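Putative phosphomannomutase (PDB 1TUO) probably interconverts phosphorylated sugars as a magnesium-dependent mutase of the phosphohexose mutase family. Local coordinates at residues 287-299 / 416-429. Residues are numbered along the deposited sequence; the frame is centred on the assembly and turned at random.
Sequences AVKNFAVTWLLDR and LDGVKWLYEEAWVL
Leaving strand 286-290, the chain makes a type I turn from Asn290 to Val293 and runs over the hairpin of strands 419-423 and 426-431, the CA atoms of Phe291 and Asp417 lying 6.9 Å apart. The loop belongs to alpha/beta/alpha domain III of the phosphohexomutase fold and the hairpin to the C-terminal domain, so this is a buried interdomain seam. Phe291 lays its ring against the hairpin face that carries Lys420 and Leu429, with CG anti to its own N (chi1 -157°). Leu416 CB lies over one face of its ring, and Lys420 over the other, with NZ 3.8 Å from the Phe291 centroid in a cation-pi contact. A bend at chi3 of Lys420 (-65°) brings its ammonium to the backbone of Phe291 as well, where Lys420 NZ gives Phe291 O a 2.7 Å hydrogen bond, the C=O...N angle being 160°. Leu429 CD1 meets Phe291 CE2 at 3.6 Å. A serine in place of Phe291 would probably strip the lysine of its aromatic cover and open a gap between Leu416 and Lys420. Farther along, Trp427 CB sits over one face of the Trp295 indole, although the exact placement of that ring is doubtful, while Glu444 of strand 440-445 accepts from Trp295 N and bonds the Thr294 hydroxyl. The Trp427 indole points its six-membered ring at the loop, its edge meeting Ala292 O and Thr294 CA, the latter 3.7 Å from Trp427 CZ3.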
loop_
_atom_site.group_PDB
_atom_site.type_symbol
_atom_site.label_atom_id
_atom_site.label_comp_id
_atom_site.label_asym_id
_atom_site.label_seq_id
_atom_site.Cartn_x
_atom_site.Cartn_y
_atom_site.Cartn_z
ATOM N N ALA A 287 9.017 0.341 15.158
ATOM C CA ALA A 287 8.252 0.787 14.006
ATOM C C ALA A 287 9.261 0.750 12.865
ATOM O O ALA A 287 10.431 1.082 13.063
ATOM C CB ALA A 287 7.751 2.214 14.225
ATOM N N VAL A 288 8.821 0.339 11.679
ATOM C CA VAL A 288 9.713 0.273 10.529
ATOM C C VAL A 288 9.215 1.266 9.483
ATOM O O VAL A 288 8.020 1.339 9.218
ATOM C CB VAL A 288 9.738 -1.149 9.924
ATOM C CG1 VAL A 288 10.839 -1.250 8.870
ATOM C CG2 VAL A 288 9.941 -2.179 11.034
ATOM N N LYS A 289 10.131 2.039 8.908
ATOM C CA LYS A 289 9.765 3.043 7.907
ATOM C C LYS A 289 10.807 3.122 6.806
ATOM O O LYS A 289 11.989 2.885 7.050
ATOM C CB LYS A 289 9.644 4.425 8.566
ATOM C CG LYS A 289 10.906 4.853 9.326
ATOM C CD LYS A 289 10.925 6.350 9.668
ATOM C CE LYS A 289 11.798 7.132 8.685
ATOM N NZ LYS A 289 12.032 8.556 9.095
ATOM N N ASN A 290 10.389 3.446 5.585
ATOM C CA ASN A 290 11.390 3.572 4.538
ATOM C C ASN A 290 12.034 4.955 4.642
ATOM O O ASN A 290 11.593 5.808 5.421
ATOM C CB ASN A 290 10.811 3.305 3.131
ATOM C CG ASN A 290 9.968 4.449 2.580
ATOM O OD1 ASN A 290 10.136 5.616 2.941
ATOM N ND2 ASN A 290 9.073 4.110 1.654
ATOM N N PHE A 291 13.084 5.157 3.857
ATOM C CA PHE A 291 13.879 6.382 3.851
ATOM C C PHE A 291 13.167 7.716 3.599
ATOM O O PHE A 291 13.679 8.765 3.981
ATOM C CB PHE A 291 15.015 6.196 2.838
ATOM C CG PHE A 291 16.214 7.069 3.077
ATOM C CD1 PHE A 291 16.740 7.224 4.355
ATOM C CD2 PHE A 291 16.864 7.680 2.004
ATOM C CE1 PHE A 291 17.901 7.971 4.568
ATOM C CE2 PHE A 291 18.022 8.425 2.204
ATOM C CZ PHE A 291 18.543 8.572 3.487
ATOM N N ALA A 292 12.000 7.687 2.966
ATOM C CA ALA A 292 11.289 8.927 2.661
ATOM C C ALA A 292 10.175 9.275 3.645
ATOM O O ALA A 292 9.442 10.249 3.450
ATOM C CB ALA A 292 10.732 8.866 1.238
ATOM N N VAL A 293 10.049 8.481 4.702
ATOM C CA VAL A 293 9.033 8.717 5.716
ATOM C C VAL A 293 9.457 9.817 6.691
ATOM O O VAL A 293 10.633 9.950 7.027
ATOM C CB VAL A 293 8.736 7.415 6.507
ATOM C CG1 VAL A 293 7.856 7.714 7.710
ATOM C CG2 VAL A 293 8.051 6.400 5.592
ATOM N N THR A 294 8.476 10.597 7.130
ATOM C CA THR A 294 8.664 11.707 8.061
ATOM C C THR A 294 9.548 11.372 9.252
ATOM O O THR A 294 9.465 10.272 9.801
ATOM C CB THR A 294 7.312 12.184 8.628
ATOM O OG1 THR A 294 7.538 13.193 9.620
ATOM C CG2 THR A 294 6.566 11.013 9.274
ATOM N N TRP A 295 10.382 12.322 9.665
ATOM C CA TRP A 295 11.229 12.080 10.820
ATOM C C TRP A 295 10.442 12.258 12.113
ATOM O O TRP A 295 10.999 12.129 13.201
ATOM C CB TRP A 295 12.457 12.997 10.824
ATOM C CG TRP A 295 12.174 14.442 10.594
ATOM C CD1 TRP A 295 10.973 15.084 10.713
ATOM C CD2 TRP A 295 13.128 15.438 10.221
ATOM N NE1 TRP A 295 11.123 16.425 10.433
ATOM C CE2 TRP A 295 12.438 16.668 10.130
ATOM C CE3 TRP A 295 14.505 15.413 9.956
ATOM C CZ2 TRP A 295 13.077 17.859 9.784
ATOM C CZ3 TRP A 295 15.140 16.597 9.613
ATOM C CH2 TRP A 295 14.425 17.803 9.530
ATOM N N LEU A 296 9.152 12.566 12.003
ATOM C CA LEU A 296 8.342 12.711 13.205
ATOM C C LEU A 296 8.192 11.324 13.824
ATOM O O LEU A 296 8.003 11.193 15.029
ATOM C CB LEU A 296 6.957 13.293 12.889
ATOM C CG LEU A 296 6.753 14.790 13.161
ATOM C CD1 LEU A 296 7.484 15.613 12.106
ATOM C CD2 LEU A 296 5.262 15.120 13.142
ATOM N N LEU A 297 8.271 10.280 13.003
ATOM C CA LEU A 297 8.142 8.931 13.550
ATOM C C LEU A 297 9.357 8.637 14.430
ATOM O O LEU A 297 9.220 8.101 15.536
ATOM C CB LEU A 297 8.036 7.886 12.435
ATOM C CG LEU A 297 7.828 6.442 12.912
ATOM C CD1 LEU A 297 6.595 6.359 13.806
ATOM C CD2 LEU A 297 7.674 5.532 11.706
ATOM N N ASP A 298 10.545 8.993 13.943
ATOM C CA ASP A 298 11.777 8.780 14.705
ATOM C C ASP A 298 11.680 9.530 16.031
ATOM O O ASP A 298 12.004 8.986 17.090
ATOM C CB ASP A 298 13.000 9.310 13.943
ATOM C CG ASP A 298 13.103 8.758 12.538
ATOM O OD1 ASP A 298 14.147 8.157 12.214
ATOM O OD2 ASP A 298 12.146 8.935 11.756
ATOM N N ARG A 299 11.234 10.783 15.964
ATOM C CA ARG A 299 11.098 11.615 17.159
ATOM C C ARG A 299 10.069 11.030 18.123
ATOM O O ARG A 299 10.290 11.005 19.335
ATOM C CB ARG A 299 10.704 13.052 16.772
ATOM C CG ARG A 299 10.458 14.002 17.957
ATOM C CD ARG A 299 11.679 14.136 18.866
ATOM N NE ARG A 299 12.761 14.913 18.262
ATOM C CZ ARG A 299 12.778 16.240 18.164
ATOM N NH1 ARG A 299 11.765 16.964 18.632
ATOM N NH2 ARG A 299 13.816 16.849 17.601
ATOM N N LEU A 416 21.783 6.537 2.311
ATOM C CA LEU A 416 21.282 5.164 2.417
ATOM C C LEU A 416 20.588 4.708 1.135
ATOM O O LEU A 416 20.825 3.608 0.642
ATOM C CB LEU A 416 20.296 5.046 3.585
ATOM C CG LEU A 416 19.649 3.672 3.802
ATOM C CD1 LEU A 416 20.724 2.639 4.114
ATOM C CD2 LEU A 416 18.647 3.750 4.936
ATOM N N ASP A 417 19.724 5.565 0.604
ATOM C CA ASP A 417 18.975 5.259 -0.606
ATOM C C ASP A 417 18.686 6.588 -1.292
ATOM O O ASP A 417 17.707 7.266 -0.979
ATOM C CB ASP A 417 17.682 4.531 -0.229
ATOM C CG ASP A 417 16.839 4.171 -1.430
ATOM O OD1 ASP A 417 17.411 3.871 -2.499
ATOM O OD2 ASP A 417 15.597 4.173 -1.298
ATOM N N GLY A 418 19.555 6.950 -2.231
ATOM C CA GLY A 418 19.423 8.217 -2.923
ATOM C C GLY A 418 20.353 9.159 -2.187
ATOM O O GLY A 418 21.388 8.723 -1.680
ATOM N N VAL A 419 20.004 10.440 -2.114
ATOM C CA VAL A 419 20.836 11.403 -1.404
ATOM C C VAL A 419 19.951 12.328 -0.578
ATOM O O VAL A 419 19.111 13.038 -1.124
ATOM C CB VAL A 419 21.671 12.264 -2.378
ATOM C CG1 VAL A 419 22.620 13.149 -1.591
ATOM C CG2 VAL A 419 22.440 11.373 -3.343
ATOM N N LYS A 420 20.138 12.315 0.738
ATOM C CA LYS A 420 19.339 13.155 1.617
ATOM C C LYS A 420 20.165 14.218 2.319
ATOM O O LYS A 420 21.089 13.904 3.071
ATOM C CB LYS A 420 18.618 12.298 2.671
ATOM C CG LYS A 420 17.727 13.105 3.618
ATOM C CD LYS A 420 17.066 12.248 4.698
ATOM C CE LYS A 420 16.087 11.240 4.118
ATOM N NZ LYS A 420 15.395 10.454 5.188
ATOM N N TRP A 421 19.840 15.483 2.059
ATOM C CA TRP A 421 20.534 16.584 2.711
ATOM C C TRP A 421 19.784 16.884 3.996
ATOM O O TRP A 421 18.574 17.128 3.986
ATOM C CB TRP A 421 20.574 17.827 1.815
ATOM C CG TRP A 421 21.550 17.713 0.680
ATOM C CD1 TRP A 421 22.627 16.876 0.608
ATOM C CD2 TRP A 421 21.566 18.489 -0.524
ATOM N NE1 TRP A 421 23.313 17.083 -0.564
ATOM C CE2 TRP A 421 22.684 18.068 -1.278
ATOM C CE3 TRP A 421 20.745 19.503 -1.041
ATOM C CZ2 TRP A 421 23.003 18.624 -2.523
ATOM C CZ3 TRP A 421 21.063 20.056 -2.280
ATOM C CH2 TRP A 421 22.183 19.612 -3.005
ATOM N N LEU A 422 20.504 16.856 5.108
ATOM C CA LEU A 422 19.896 17.094 6.405
ATOM C C LEU A 422 20.044 18.540 6.844
ATOM O O LEU A 422 21.094 19.148 6.657
ATOM C CB LEU A 422 20.533 16.177 7.449
ATOM C CG LEU A 422 20.628 14.693 7.083
ATOM C CD1 LEU A 422 21.321 13.943 8.214
ATOM C CD2 LEU A 422 19.240 14.125 6.824
ATOM N N TYR A 423 18.980 19.077 7.427
ATOM C CA TYR A 423 18.970 20.445 7.923
ATOM C C TYR A 423 18.309 20.423 9.285
ATOM O O TYR A 423 17.742 19.411 9.693
ATOM C CB TYR A 423 18.148 21.352 7.001
ATOM C CG TYR A 423 18.664 21.448 5.590
ATOM C CD1 TYR A 423 19.722 22.298 5.269
ATOM C CD2 TYR A 423 18.100 20.683 4.572
ATOM C CE1 TYR A 423 20.200 22.383 3.971
ATOM C CE2 TYR A 423 18.571 20.761 3.273
ATOM C CZ TYR A 423 19.622 21.616 2.979
ATOM O OH TYR A 423 20.076 21.703 1.687
ATOM N N GLU A 424 18.391 21.540 9.995
ATOM C CA GLU A 424 17.746 21.638 11.287
ATOM C C GLU A 424 16.280 21.894 10.948
ATOM O O GLU A 424 15.952 22.898 10.313
ATOM C CB GLU A 424 18.316 22.815 12.082
ATOM C CG GLU A 424 17.697 23.004 13.459
ATOM C CD GLU A 424 18.061 21.892 14.429
ATOM O OE1 GLU A 424 17.563 21.918 15.574
ATOM O OE2 GLU A 424 18.844 20.996 14.049
ATOM N N GLU A 425 15.409 20.969 11.337
ATOM C CA GLU A 425 13.976 21.106 11.082
ATOM C C GLU A 425 13.546 20.926 9.619
ATOM O O GLU A 425 12.393 21.182 9.276
ATOM C CB GLU A 425 13.489 22.465 11.596
ATOM C CG GLU A 425 13.743 22.692 13.080
ATOM C CD GLU A 425 13.330 24.080 13.540
ATOM O OE1 GLU A 425 12.158 24.454 13.324
ATOM O OE2 GLU A 425 14.177 24.793 14.117
ATOM N N ALA A 426 14.461 20.486 8.758
ATOM C CA ALA A 426 14.128 20.265 7.351
ATOM C C ALA A 426 15.013 19.199 6.701
ATOM O O ALA A 426 16.174 19.029 7.070
ATOM C CB ALA A 426 14.230 21.572 6.575
ATOM N N TRP A 427 14.447 18.483 5.733
ATOM C CA TRP A 427 15.168 17.443 5.015
ATOM C C TRP A 427 14.784 17.458 3.539
ATOM O O TRP A 427 13.617 17.648 3.186
ATOM C CB TRP A 427 14.880 16.059 5.642
ATOM C CG TRP A 427 14.331 15.004 4.690
ATOM C CD1 TRP A 427 14.831 14.656 3.463
ATOM C CD2 TRP A 427 13.179 14.174 4.895
ATOM N NE1 TRP A 427 14.062 13.674 2.893
ATOM C CE2 TRP A 427 13.042 13.356 3.749
ATOM C CE3 TRP A 427 12.249 14.039 5.935
ATOM C CZ2 TRP A 427 12.012 12.422 3.613
ATOM C CZ3 TRP A 427 11.225 13.108 5.798
ATOM C CH2 TRP A 427 11.117 12.313 4.645
ATOM N N VAL A 428 15.779 17.257 2.682
ATOM C CA VAL A 428 15.569 17.224 1.242
ATOM C C VAL A 428 16.207 15.959 0.687
ATOM O O VAL A 428 17.414 15.755 0.820
ATOM C CB VAL A 428 16.207 18.442 0.553
ATOM C CG1 VAL A 428 15.942 18.384 -0.940
ATOM C CG2 VAL A 428 15.647 19.726 1.151
ATOM N N LEU A 429 15.391 15.119 0.061
ATOM C CA LEU A 429 15.862 13.858 -0.494
ATOM C C LEU A 429 15.773 13.797 -2.012
ATOM O O LEU A 429 14.716 14.052 -2.589
ATOM C CB LEU A 429 15.051 12.700 0.098
ATOM C CG LEU A 429 15.259 11.297 -0.489
ATOM C CD1 LEU A 429 16.661 10.802 -0.153
ATOM C CD2 LEU A 429 14.212 10.346 0.076
#